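Two structures of uricase from Arthrobacter globiformis compared at one contact. The protein catalyses the oxidation of urate by molecular oxygen and water to 5-hydroxyisourate and hydrogen peroxide, the first step from urate to (S)-allantoin. Structure 1 is PDB 6OE8 (chain A, 1.99 Å), residues N42-A47 and V89-Q94; structure 2 is PDB 2YZB (chain B, 1.90 Å), residues N18-A23 and V65-Q70. Both blocks share one frame: the second was fitted to the first on N, CA, C and O of the twelve residues, RMSD 0.15 Å. Numbering follows each deposited sequence.

Structure 1 (6OE8); sequences NQYGKA and VATDTQ. It carries 2 engineered substitutions outside these segments.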
# COMPACT_ATOMS: atom_id res chain seq x y z
N ASN A 42 -28.61 -1.45 5.81
CA ASN A 42 -27.84 -0.21 5.72
C ASN A 42 -27.21 0.13 7.07
O ASN A 42 -27.73 -0.24 8.13
CB ASN A 42 -28.72 0.95 5.24
CG ASN A 42 -29.81 1.32 6.23
OD1 ASN A 42 -29.62 2.21 7.06
ND2 ASN A 42 -30.95 0.64 6.15
N GLN A 43 -26.13 0.91 7.02
CA GLN A 43 -25.44 1.33 8.23
C GLN A 43 -24.57 2.51 7.85
O GLN A 43 -24.16 2.64 6.70
CB GLN A 43 -24.58 0.20 8.82
CG GLN A 43 -23.41 -0.24 7.94
CD GLN A 43 -22.77 -1.55 8.38
OE1 GLN A 43 -23.28 -2.24 9.28
NE2 GLN A 43 -21.61 -1.87 7.82
N TYR A 44 -24.28 3.39 8.81
CA TYR A 44 -23.47 4.54 8.42
C TYR A 44 -22.73 5.11 9.62
O TYR A 44 -23.18 4.98 10.76
CB TYR A 44 -24.32 5.65 7.79
CG TYR A 44 -24.92 6.52 8.86
CD1 TYR A 44 -25.99 6.07 9.63
CD2 TYR A 44 -24.40 7.79 9.13
CE1 TYR A 44 -26.52 6.86 10.62
CE2 TYR A 44 -24.94 8.58 10.13
CZ TYR A 44 -26.00 8.11 10.86
OH TYR A 44 -26.53 8.89 11.86
N GLY A 45 -21.63 5.80 9.36
CA GLY A 45 -20.94 6.47 10.46
C GLY A 45 -19.59 7.00 10.03
O GLY A 45 -19.39 7.37 8.88
N LYS A 46 -18.67 7.03 10.99
CA LYS A 46 -17.34 7.57 10.76
C LYS A 46 -16.33 6.45 10.91
O LYS A 46 -16.30 5.77 11.94
CB LYS A 46 -17.00 8.70 11.74
CG LYS A 46 -15.65 9.35 11.43
CD LYS A 46 -15.78 10.31 10.25
CE LYS A 46 -16.40 11.61 10.71
NZ LYS A 46 -16.52 12.66 9.66
N ALA A 47 -15.50 6.26 9.89
CA ALA A 47 -14.50 5.21 9.87
C ALA A 47 -13.09 5.74 10.09
O ALA A 47 -12.76 6.87 9.70
CB ALA A 47 -14.55 4.45 8.54
N VAL A 89 -27.63 11.14 13.06
CA VAL A 89 -26.55 11.56 13.95
C VAL A 89 -25.29 11.72 13.11
O VAL A 89 -24.84 10.77 12.46
CB VAL A 89 -26.37 10.54 15.08
CG1 VAL A 89 -25.22 10.94 15.99
CG2 VAL A 89 -27.68 10.39 15.87
N ALA A 90 -24.74 12.93 13.10
CA ALA A 90 -23.67 13.24 12.15
C ALA A 90 -22.45 12.36 12.38
O ALA A 90 -22.08 12.08 13.52
CB ALA A 90 -23.28 14.71 12.27
N THR A 91 -21.78 11.97 11.29
CA THR A 91 -20.54 11.22 11.44
C THR A 91 -19.51 12.04 12.21
O THR A 91 -18.75 11.50 13.03
CB THR A 91 -20.00 10.79 10.07
OG1 THR A 91 -19.48 11.93 9.38
CG2 THR A 91 -21.12 10.17 9.22
N ASP A 92 -19.51 13.36 11.99
CA ASP A 92 -18.66 14.25 12.78
C ASP A 92 -18.98 14.14 14.27
O ASP A 92 -18.08 14.13 15.12
CB ASP A 92 -18.84 15.69 12.29
CG ASP A 92 -17.88 16.67 12.94
OD1 ASP A 92 -16.70 16.70 12.54
OD2 ASP A 92 -18.31 17.43 13.84
N THR A 93 -20.27 14.04 14.61
CA THR A 93 -20.66 13.87 16.01
C THR A 93 -20.16 12.54 16.57
O THR A 93 -19.73 12.46 17.73
CB THR A 93 -22.17 13.99 16.16
OG1 THR A 93 -22.60 15.28 15.71
CG2 THR A 93 -22.61 13.79 17.61
N GLN A 94 -20.21 11.47 15.76
CA GLN A 94 -19.72 10.17 16.20
C GLN A 94 -18.22 10.25 16.51
O GLN A 94 -17.76 9.76 17.56
CB GLN A 94 -20.03 9.12 15.12
CG GLN A 94 -21.56 8.95 14.88
CD GLN A 94 -21.93 7.83 13.91
OE1 GLN A 94 -21.32 6.77 13.90
NE2 GLN A 94 -22.90 8.11 13.04
O HOH W 1 -16.28 15.48 10.16
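The contact forms one wall of the uricase active site, where strand 37-55, carrying Lys46, meets the start of helix 91-103, carrying Thr91; both residues belong to the inferred charge relay. Lys46 NZ donates to Thr91 OG1 over 3.1 Å. Its chain leaves with CG anti to the backbone N (chi1 -175°) and then bends at chi2 and chi3, which brings CE beside Thr91 O. Water 1 accepts from Lys46 NZ and donates to Asp92 OD1, bridging the lysine and the aspartate. Thr91 CG2 rests 3.3 Å from Gly45 O. Two residues earlier on the strand, Tyr44 OH donates to Val89 O at 2.6 Å, and a weak bond reaches the same oxygen from Gln94 NE2. The Gln94 amide stands nearly perpendicular to the Tyr44 ring (81°), with OE1 3.5 Å from Gly45 CA and bonded to Ser70. The strand pairs with one of a neighbouring subunit, whose Gln247 packs on Tyr44; a malonate ion accepts from the backbone N of Thr91 and Asp92.

Comparison
The bound group is the sharpest difference: uric acid touches Tyr20(B), Ala66(B), Thr67(B) and Asp68(B), whereas malonate occupies this place, wholly or in part, in the first structure, so neither site is empty. In the uric acid complex, N7 lies close to Thr67(B) N and O24 accepts from Asp68(B) N; the backbone nitrogens of Thr91(A) and Asp92(A) donate to malonate oxygens. The same helix start thus faces a purine ring in one structure and a small dicarboxylate in the other. Six touching side chains keep their place within the error: Tyr44(A)/Tyr20(B), Lys46(A)/Lys22(B), Val89(A)/Val65(B), Thr91(A)/Thr67(B), Asp92(A)/Asp68(B) and Gln94(A)/Gln70(B). The compared CA atoms also coincide. The bonds from Tyr44(A) OH to Val89(A) O and from Lys46(A) NZ to Thr91(A) OG1 recur from Tyr20(B) OH to Val65(B) O and from Lys22(B) NZ, whose place is less sure, to Thr67(B) OG1. Water 1 and water 2 share one place. The uric acid structure adds an approach of O13 to the ring of Tyr20(B) at CD2.

Structure 2 (2YZB); sequences NQYGKA and VATDTQ. With URC (uric acid), chain C.
In this active-site wall the charge-relay residues, assigned from a near-identical sequence, are Lys22 and Thr67, and uric acid lies beside the helix start. Lys22 NZ donates to Thr67 OG1 over 3.2 Å, although the place of NZ is less sure. With CG anti to the backbone N (chi1 -174°) and bends at chi2 and chi3, the lysine chain brings CE beside Thr67 O. Water 2 accepts from Lys22 NZ and donates to Asp68 OD1, bridging the lysine and the aspartate. Thr67 CG2 rests 3.3 Å from Gly21 O. Tyr20 OH donates to Val65 O at 2.6 Å, and a weak bond reaches that oxygen from Gln70 NE2. The Gln70 amide stands nearly perpendicular to the Tyr20 ring (88°), its OE1 3.5 Å from Gly21 CA and bonded to Ser46. Asp68 N donates to uric acid O24 at 3.0 Å, while Thr67 approaches N7 with its backbone N (2.7 Å) and OG1 (2.8 Å). Uric acid O13 comes within 3.3 Å of Tyr20 CD2. Arg180, Gln223 and Leu222 of a neighbouring subunit also hydrogen-bond the ligand.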
# COMPACT_ATOMS: atom_id res chain seq x y z
N ASN B 18 -28.71 -1.30 5.97
CA ASN B 18 -27.90 -0.09 5.83
C ASN B 18 -27.24 0.28 7.14
O ASN B 18 -27.69 -0.12 8.21
CB ASN B 18 -28.75 1.08 5.30
CG ASN B 18 -29.85 1.51 6.26
OD1 ASN B 18 -29.62 2.30 7.18
ND2 ASN B 18 -31.05 0.98 6.06
N GLN B 19 -26.15 1.04 7.04
CA GLN B 19 -25.42 1.49 8.22
C GLN B 19 -24.51 2.63 7.78
O GLN B 19 -24.14 2.72 6.61
CB GLN B 19 -24.59 0.35 8.82
CG GLN B 19 -23.54 -0.25 7.88
CD GLN B 19 -22.86 -1.48 8.48
OE1 GLN B 19 -23.44 -2.17 9.31
NE2 GLN B 19 -21.64 -1.77 8.03
N TYR B 20 -24.16 3.51 8.71
CA TYR B 20 -23.32 4.64 8.38
C TYR B 20 -22.63 5.16 9.64
O TYR B 20 -23.13 4.98 10.75
CB TYR B 20 -24.15 5.77 7.78
CG TYR B 20 -24.83 6.61 8.84
CD1 TYR B 20 -25.89 6.10 9.59
CD2 TYR B 20 -24.34 7.87 9.16
CE1 TYR B 20 -26.44 6.82 10.64
CE2 TYR B 20 -24.88 8.60 10.21
CZ TYR B 20 -25.92 8.07 10.95
OH TYR B 20 -26.44 8.78 12.01
N GLY B 21 -21.49 5.82 9.45
CA GLY B 21 -20.80 6.37 10.60
C GLY B 21 -19.46 6.93 10.19
O GLY B 21 -19.23 7.21 9.02
N LYS B 22 -18.59 7.10 11.17
CA LYS B 22 -17.26 7.62 10.89
C LYS B 22 -16.28 6.46 10.94
O LYS B 22 -16.25 5.70 11.92
CB LYS B 22 -16.85 8.67 11.91
CG LYS B 22 -15.54 9.34 11.57
CD LYS B 22 -15.69 10.30 10.40
CE LYS B 22 -16.47 11.53 10.82
NZ LYS B 22 -16.56 12.54 9.73
N ALA B 23 -15.48 6.33 9.89
CA ALA B 23 -14.50 5.25 9.82
C ALA B 23 -13.07 5.73 10.06
O ALA B 23 -12.72 6.88 9.77
CB ALA B 23 -14.60 4.56 8.47
N VAL B 65 -27.57 11.13 13.08
CA VAL B 65 -26.56 11.57 14.04
C VAL B 65 -25.32 11.71 13.17
O VAL B 65 -24.78 10.72 12.68
CB VAL B 65 -26.29 10.49 15.11
CG1 VAL B 65 -25.11 10.90 15.96
CG2 VAL B 65 -27.53 10.28 15.97
N ALA B 66 -24.88 12.95 12.96
CA ALA B 66 -23.73 13.24 12.11
C ALA B 66 -22.52 12.33 12.33
O ALA B 66 -22.19 11.96 13.46
CB ALA B 66 -23.33 14.69 12.29
N THR B 67 -21.84 11.97 11.24
CA THR B 67 -20.66 11.13 11.38
C THR B 67 -19.63 11.96 12.16
O THR B 67 -18.82 11.41 12.90
CB THR B 67 -20.07 10.70 10.00
OG1 THR B 67 -19.65 11.85 9.27
CG2 THR B 67 -21.11 9.93 9.17
N ASP B 68 -19.68 13.28 11.99
CA ASP B 68 -18.76 14.17 12.70
C ASP B 68 -19.02 14.08 14.19
O ASP B 68 -18.11 14.19 15.00
CB ASP B 68 -18.93 15.62 12.25
CG ASP B 68 -17.95 16.56 12.93
OD1 ASP B 68 -16.77 16.61 12.52
OD2 ASP B 68 -18.34 17.24 13.90
N THR B 69 -20.29 13.90 14.56
CA THR B 69 -20.66 13.80 15.96
C THR B 69 -20.16 12.48 16.52
O THR B 69 -19.69 12.42 17.66
CB THR B 69 -22.18 13.86 16.14
OG1 THR B 69 -22.67 15.13 15.69
CG2 THR B 69 -22.55 13.67 17.60
N GLN B 70 -20.26 11.42 15.73
CA GLN B 70 -19.80 10.12 16.17
C GLN B 70 -18.30 10.21 16.42
O GLN B 70 -17.79 9.68 17.41
CB GLN B 70 -20.10 9.05 15.11
CG GLN B 70 -21.59 8.77 14.96
CD GLN B 70 -21.90 7.69 13.94
OE1 GLN B 70 -21.36 6.59 14.01
NE2 GLN B 70 -22.79 7.99 13.01
N1 URC C . -24.13 12.02 5.90
C2 URC C . -23.68 13.04 5.06
C6 URC C . -23.73 11.84 7.23
N3 URC C . -22.78 13.95 5.54
O11 URC C . -24.06 13.13 3.92
C4 URC C . -22.34 13.87 6.80
C5 URC C . -22.76 12.87 7.67
N9 URC C . -21.47 14.68 7.39
O13 URC C . -24.19 10.91 7.90
N7 URC C . -22.15 13.06 8.83
C8 URC C . -21.38 14.16 8.61
O24 URC C . -20.67 14.63 9.47
O HOH W 2 -16.33 15.64 9.85